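Local coordinates for protein histidinol dehydrogenase (Elizabethkingia anophelis NUHP1, PDB 6AN0) that probably catalyses, with zinc, the two successive NAD-dependent oxidations that turn L-histidinol into L-histidine, the last step of histidine biosynthesis, at residues I54-T57 with K58-K62; D33-N36 with I37-V41; N341-D344 with K345-S348. All coordinates share one frame; numbering follows the deposited sequence.

Interaction 1 of 3, residues I54-T57 with K58-K62; sequences INYT and KKFDK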
# COMPACT_ATOMS: atom_id res chain seq x y z
N ILE A 54 -13.59 16.13 -23.12
CA ILE A 54 -13.94 17.47 -23.55
C ILE A 54 -15.37 17.82 -23.12
O ILE A 54 -15.63 18.92 -22.65
CB ILE A 54 -13.71 17.62 -25.06
CG1 ILE A 54 -12.20 17.65 -25.34
CG2 ILE A 54 -14.40 18.88 -25.61
CD1 ILE A 54 -11.81 17.53 -26.78
N ASN A 55 -16.30 16.86 -23.23
CA ASN A 55 -17.70 17.14 -22.93
C ASN A 55 -17.90 17.41 -21.44
O ASN A 55 -18.61 18.34 -21.06
CB ASN A 55 -18.59 15.99 -23.41
CG ASN A 55 -20.04 16.41 -23.63
OD1 ASN A 55 -20.34 17.59 -23.82
ND2 ASN A 55 -20.95 15.44 -23.62
N TYR A 56 -17.27 16.59 -20.58
CA TYR A 56 -17.36 16.81 -19.14
C TYR A 56 -16.63 18.09 -18.72
O TYR A 56 -17.06 18.75 -17.77
CB TYR A 56 -16.79 15.61 -18.36
CG TYR A 56 -17.80 14.50 -18.21
CD1 TYR A 56 -17.97 13.55 -19.21
CD2 TYR A 56 -18.61 14.41 -17.08
CE1 TYR A 56 -18.91 12.55 -19.08
CE2 TYR A 56 -19.55 13.41 -16.95
CZ TYR A 56 -19.69 12.48 -17.96
OH TYR A 56 -20.62 11.48 -17.83
N THR A 57 -15.54 18.43 -19.40
CA THR A 57 -14.87 19.69 -19.07
C THR A 57 -15.76 20.87 -19.40
O THR A 57 -15.88 21.82 -18.61
CB THR A 57 -13.53 19.76 -19.80
OG1 THR A 57 -12.72 18.66 -19.35
CG2 THR A 57 -12.81 21.06 -19.49
N LYS A 58 -16.43 20.81 -20.56
CA LYS A 58 -17.42 21.83 -20.90
C LYS A 58 -18.47 21.97 -19.82
O LYS A 58 -18.86 23.10 -19.47
CB LYS A 58 -18.12 21.48 -22.22
CG LYS A 58 -17.34 21.74 -23.48
CD LYS A 58 -18.19 21.34 -24.68
CE LYS A 58 -19.61 21.91 -24.56
NZ LYS A 58 -20.52 21.47 -25.66
N LYS A 59 -18.95 20.85 -19.29
CA LYS A 59 -20.08 20.86 -18.37
C LYS A 59 -19.68 21.38 -16.99
O LYS A 59 -20.41 22.17 -16.39
CB LYS A 59 -20.68 19.46 -18.26
CG LYS A 59 -21.81 19.35 -17.23
CD LYS A 59 -22.62 18.06 -17.39
CE LYS A 59 -23.56 17.84 -16.21
NZ LYS A 59 -24.49 16.69 -16.39
N PHE A 60 -18.55 20.91 -16.46
CA PHE A 60 -18.23 21.21 -15.08
C PHE A 60 -17.21 22.33 -14.92
O PHE A 60 -17.30 23.09 -13.95
CB PHE A 60 -17.74 19.94 -14.37
CG PHE A 60 -18.84 18.93 -14.18
CD1 PHE A 60 -18.98 17.86 -15.05
CD2 PHE A 60 -19.77 19.09 -13.17
CE1 PHE A 60 -20.02 16.94 -14.89
CE2 PHE A 60 -20.82 18.18 -13.00
CZ PHE A 60 -20.94 17.10 -13.86
N ASP A 61 -16.27 22.49 -15.85
CA ASP A 61 -15.30 23.57 -15.79
C ASP A 61 -15.71 24.79 -16.59
O ASP A 61 -15.05 25.83 -16.50
CB ASP A 61 -13.93 23.07 -16.27
CG ASP A 61 -13.41 21.91 -15.43
OD1 ASP A 61 -13.60 21.93 -14.19
OD2 ASP A 61 -12.83 20.97 -16.01
N LYS A 62 -16.79 24.69 -17.37
CA LYS A 62 -17.27 25.78 -18.22
C LYS A 62 -16.21 26.24 -19.20
O LYS A 62 -16.12 27.43 -19.53
CB LYS A 62 -17.78 26.97 -17.40
CG LYS A 62 -18.72 26.62 -16.28
CD LYS A 62 -19.92 25.84 -16.76
CE LYS A 62 -20.93 25.68 -15.65
NZ LYS A 62 -22.05 24.77 -16.02
O HOH W 1 -21.00 18.57 -26.17
O HOH W 2 -12.43 18.45 -16.55
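Ile54 meets Lys58 through its carbonyl, which takes the Lys58 amide 2.9 Å away (Lys58 N to Ile54 O), while CB and CG of Lys58 lie against the same oxygen. One residue on, Asn55 O accepts from Lys59 N, and the Asn55 side chain reaches Lys58 indirectly. In the conformers given here, a water donates a hydrogen bond to Asn55 OD1 and accepts one from Lys58 NZ, which the bend of the lysine chain at chi3 (47°) brings back to it; both side chains have a second conformer, so the bridge is tentative. Tyr64 makes a cation-pi contact with Lys58. Tyr56 and Phe60 run side by side in the same direction, Tyr56 CD2 standing 3.6 Å from Phe60 CE1. At the backbone, Tyr56 O receives Phe60 N at 2.9 Å and lies at the edge of the Phe60 ring, near its plane. Lys59 CG rests over one face of that ring, and the Tyr56 hydroxyl is hydrogen-bonded to Asp44 of the preceding helix. Thr57, buried against Pro165, meets Asp61 at an angle: its CG2 comes within 3.5 Å of Asp61 OD2, and its O takes Asp61 N. OG1 of Thr57, held beside its own backbone N (chi1 -61°), bonds to Leu53 O and accepts from a second water, which also donates to Asp61 OD2 at 2.6 Å. Lys62 NZ turns back to Lys59 O at 3.1 Å. Residues 54-61 make up the C-terminal part of helix 50-61, with i to i+4 bonds; Lys62 after it takes a left-handed backbone conformation, and Tyr56 lies near Gln194 of the predicted NAD(+) site.

Interaction 2 of 3, residues D33-N36 with I37-V41; sequences DLQN and IVLTV. With EDO (1,2-ethanediol), chain F.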
# COMPACT_ATOMS: atom_id res chain seq x y z
N ASP A 33 -24.21 8.75 -1.76
CA ASP A 33 -23.79 7.58 -2.53
C ASP A 33 -23.42 8.05 -3.93
O ASP A 33 -24.30 8.44 -4.71
CB ASP A 33 -24.90 6.53 -2.58
CG ASP A 33 -24.39 5.19 -3.07
OD1 ASP A 33 -25.16 4.20 -2.99
OD2 ASP A 33 -23.23 5.11 -3.51
N LEU A 34 -22.13 8.03 -4.24
CA LEU A 34 -21.64 8.54 -5.52
C LEU A 34 -21.29 7.43 -6.50
O LEU A 34 -20.76 7.71 -7.57
CB LEU A 34 -20.43 9.44 -5.29
CG LEU A 34 -20.67 10.69 -4.43
CD1 LEU A 34 -19.39 11.52 -4.32
CD2 LEU A 34 -21.80 11.52 -5.00
N GLN A 35 -21.58 6.17 -6.16
CA GLN A 35 -21.13 5.07 -7.01
C GLN A 35 -21.74 5.14 -8.40
O GLN A 35 -21.03 4.98 -9.41
CB GLN A 35 -21.45 3.73 -6.35
CG GLN A 35 -20.92 2.55 -7.13
CD GLN A 35 -21.16 1.26 -6.40
OE1 GLN A 35 -22.19 1.08 -5.75
NE2 GLN A 35 -20.21 0.34 -6.49
N ASN A 36 -23.05 5.36 -8.48
CA ASN A 36 -23.68 5.41 -9.80
C ASN A 36 -23.17 6.60 -10.59
O ASN A 36 -22.97 6.51 -11.81
CB ASN A 36 -25.21 5.46 -9.66
CG ASN A 36 -25.90 5.58 -11.01
OD1 ASN A 36 -26.08 4.59 -11.72
ND2 ASN A 36 -26.30 6.80 -11.37
N ILE A 37 -22.93 7.72 -9.90
CA ILE A 37 -22.44 8.92 -10.55
C ILE A 37 -21.07 8.67 -11.16
O ILE A 37 -20.81 9.00 -12.32
CB ILE A 37 -22.44 10.09 -9.56
CG1 ILE A 37 -23.87 10.59 -9.35
CG2 ILE A 37 -21.51 11.19 -10.00
CD1 ILE A 37 -24.11 11.23 -8.00
N VAL A 38 -20.18 8.03 -10.39
CA VAL A 38 -18.83 7.73 -10.86
C VAL A 38 -18.86 6.71 -12.00
O VAL A 38 -18.18 6.87 -13.02
CB VAL A 38 -17.96 7.23 -9.69
CG1 VAL A 38 -16.67 6.64 -10.22
CG2 VAL A 38 -17.67 8.38 -8.72
N LEU A 39 -19.61 5.62 -11.82
CA LEU A 39 -19.64 4.57 -12.83
C LEU A 39 -20.17 5.10 -14.16
O LEU A 39 -19.71 4.68 -15.23
CB LEU A 39 -20.50 3.40 -12.34
CG LEU A 39 -19.86 2.52 -11.24
CD1 LEU A 39 -20.81 1.37 -10.89
CD2 LEU A 39 -18.52 1.99 -11.70
N THR A 40 -21.13 6.03 -14.12
CA THR A 40 -21.63 6.63 -15.36
C THR A 40 -20.53 7.42 -16.08
O THR A 40 -20.38 7.30 -17.30
CB THR A 40 -22.83 7.53 -15.06
OG1 THR A 40 -23.89 6.74 -14.52
CG2 THR A 40 -23.33 8.21 -16.34
N VAL A 41 -19.76 8.22 -15.34
CA VAL A 41 -18.66 8.95 -15.96
C VAL A 41 -17.63 7.97 -16.53
O VAL A 41 -17.12 8.15 -17.64
CB VAL A 41 -18.00 9.91 -14.96
CG1 VAL A 41 -16.84 10.67 -15.63
CG2 VAL A 41 -19.02 10.89 -14.41
C1 EDO F . -23.57 2.41 -15.37
O1 EDO F . -23.08 1.22 -14.72
C2 EDO F . -23.75 3.48 -14.30
O2 EDO F . -24.13 2.82 -13.09
O HOH W 3 -24.54 8.01 -7.42
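Leu34 sets its CD2 3.8 Å from CD1 of Ile37, two branched side chains meeting at an angle at the start of helix 35-48. Leu34 occupies the N-cap position, and just before it Asp33 forms an Asx turn: OD2 accepts from Gln35 N at 3.3 Å, the amide coming from above the carboxylate plane. A water bridges the same end, donating to Asp33 O and accepting from Ile37 N, an amide of the first helical turn. Leu34 O takes Val38 N in a nearly straight bond, and Val38 CG2 packs at 3.4 Å from that same Leu34 O. Gln35 and Leu39 then lie alongside each other, CG of the former against CD1 of the latter at 3.9 Å. Ile193 of helix 192-201 packs on Ile37 and Val38, whereas Ile226 of helix 218-227 touches Gln35, Val38 and Leu39. At the exposed face, an ethanediol molecule, probably from the crystallisation liquor, donates through O2 to Asn36 OD1. Thr40 OG1 lies beside its own backbone N (chi1 -62°), which brings it within 2.9 Å of Asn36 O, on the face of the carbonyl opposite to Thr40 N, which bonds to the same oxygen at 3.0 Å.

Interaction 3 of 3, residues N341-D344 with K345-S348; sequences NYTD and KITS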
# COMPACT_ATOMS: atom_id res chain seq x y z
N ASN A 341 12.90 12.23 24.57
CA ASN A 341 12.43 11.29 25.58
C ASN A 341 11.03 10.76 25.29
O ASN A 341 10.57 9.88 26.02
CB ASN A 341 12.46 11.96 26.96
CG ASN A 341 13.87 12.33 27.38
OD1 ASN A 341 14.84 11.76 26.89
ND2 ASN A 341 13.99 13.30 28.28
N TYR A 342 10.36 11.26 24.25
CA TYR A 342 8.97 10.93 23.99
C TYR A 342 8.68 10.35 22.61
O TYR A 342 7.63 9.71 22.45
CB TYR A 342 8.07 12.17 24.20
CG TYR A 342 8.22 12.74 25.59
CD1 TYR A 342 7.58 12.14 26.67
CD2 TYR A 342 9.01 13.85 25.83
CE1 TYR A 342 7.73 12.65 27.96
CE2 TYR A 342 9.16 14.36 27.12
CZ TYR A 342 8.52 13.75 28.17
OH TYR A 342 8.67 14.27 29.45
N THR A 343 9.55 10.55 21.62
CA THR A 343 9.19 10.15 20.26
C THR A 343 9.03 8.63 20.14
O THR A 343 8.26 8.16 19.29
CB THR A 343 10.23 10.65 19.24
OG1 THR A 343 11.54 10.29 19.66
CG2 THR A 343 10.16 12.18 19.09
N ASP A 344 9.74 7.85 20.97
CA ASP A 344 9.58 6.40 20.91
C ASP A 344 8.17 5.97 21.29
O ASP A 344 7.71 4.90 20.87
CB ASP A 344 10.57 5.69 21.84
CG ASP A 344 11.98 5.64 21.28
OD1 ASP A 344 12.19 6.04 20.12
OD2 ASP A 344 12.89 5.20 22.02
N LYS A 345 7.47 6.77 22.12
CA LYS A 345 6.12 6.46 22.58
C LYS A 345 5.04 6.80 21.57
O LYS A 345 3.88 6.43 21.78
CB LYS A 345 5.82 7.22 23.88
CG LYS A 345 6.85 7.04 24.99
CD LYS A 345 6.96 5.59 25.40
CE LYS A 345 7.23 5.46 26.90
NZ LYS A 345 8.30 6.39 27.37
N ILE A 346 5.37 7.51 20.49
CA ILE A 346 4.40 7.80 19.44
C ILE A 346 4.20 6.56 18.59
O ILE A 346 5.17 5.99 18.07
CB ILE A 346 4.88 8.97 18.57
CG1 ILE A 346 5.07 10.24 19.41
CG2 ILE A 346 3.92 9.21 17.40
CD1 ILE A 346 5.83 11.31 18.67
N THR A 347 2.94 6.13 18.42
CA THR A 347 2.69 4.91 17.66
C THR A 347 1.90 5.12 16.39
O THR A 347 2.04 4.30 15.47
CB THR A 347 1.97 3.85 18.51
OG1 THR A 347 0.75 4.38 19.04
CG2 THR A 347 2.87 3.37 19.65
N SER A 348 1.09 6.17 16.29
CA SER A 348 0.41 6.52 15.05
C SER A 348 0.43 8.03 14.88
O SER A 348 -0.11 8.75 15.73
CB SER A 348 -1.04 6.02 15.02
OG SER A 348 -1.10 4.61 15.00
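Ile346 folds back over Thr343 from its first side-chain carbon: CB lies 3.5 Å from Thr343 O. CG1, anti to the carbonyl carbon (chi1 -60°), continues along the same oxygen at 3.8 Å and also approaches Tyr342 O. At the tip, CD1 comes to 3.9 Å from Thr343 CA. The side chain is buried, packed on Leu332 and Leu334 of strand 331-335 and on Val352 of strand 351-354. These neighbouring parallel strands belong to a six-stranded sheet, and residues 341-348 form part of the connection between them, with two overlapping i to i+3 turns. Lys345 N bonds to Tyr342 O at 3.0 Å and Ile346 N to Thr343 O at 3.2 Å, each amide standing well above the plane of the carbonyl it uses. Lys345 CB sits 3.4 Å from Tyr342 O, and its side chain touches Glu318 and Ile321 of helix 317-327. Asn325 of that helix holds the backbone on both sides of Ile346, giving its ND2 to Lys345 O and taking Thr347 N on its OD1. From the second subunit, Arg124 donates to Thr343 O and Ile346 O, and Phe396 packs against the side chains of Thr343 and Ile346.

In the fold
Along the chain interaction 2 comes first, at the start of helix 35-48; interaction 1 follows on the next helix, 50-61, and interaction 3 comes much later, between strands 331-335 and 351-354. Interactions 1 and 2 have centres about 17 Å apart and touch directly: Tyr56 CE2 packs 3.6 Å from Val41 CG2, joining the two consecutive helices on the side of the protein near the predicted NAD(+) residues. Interaction 3 is on the opposite side of the chain's centre, its centre about 48 Å from that of interaction 1 and 42 Å from that of interaction 2. There it links the parallel sheet to the second subunit of the dimer.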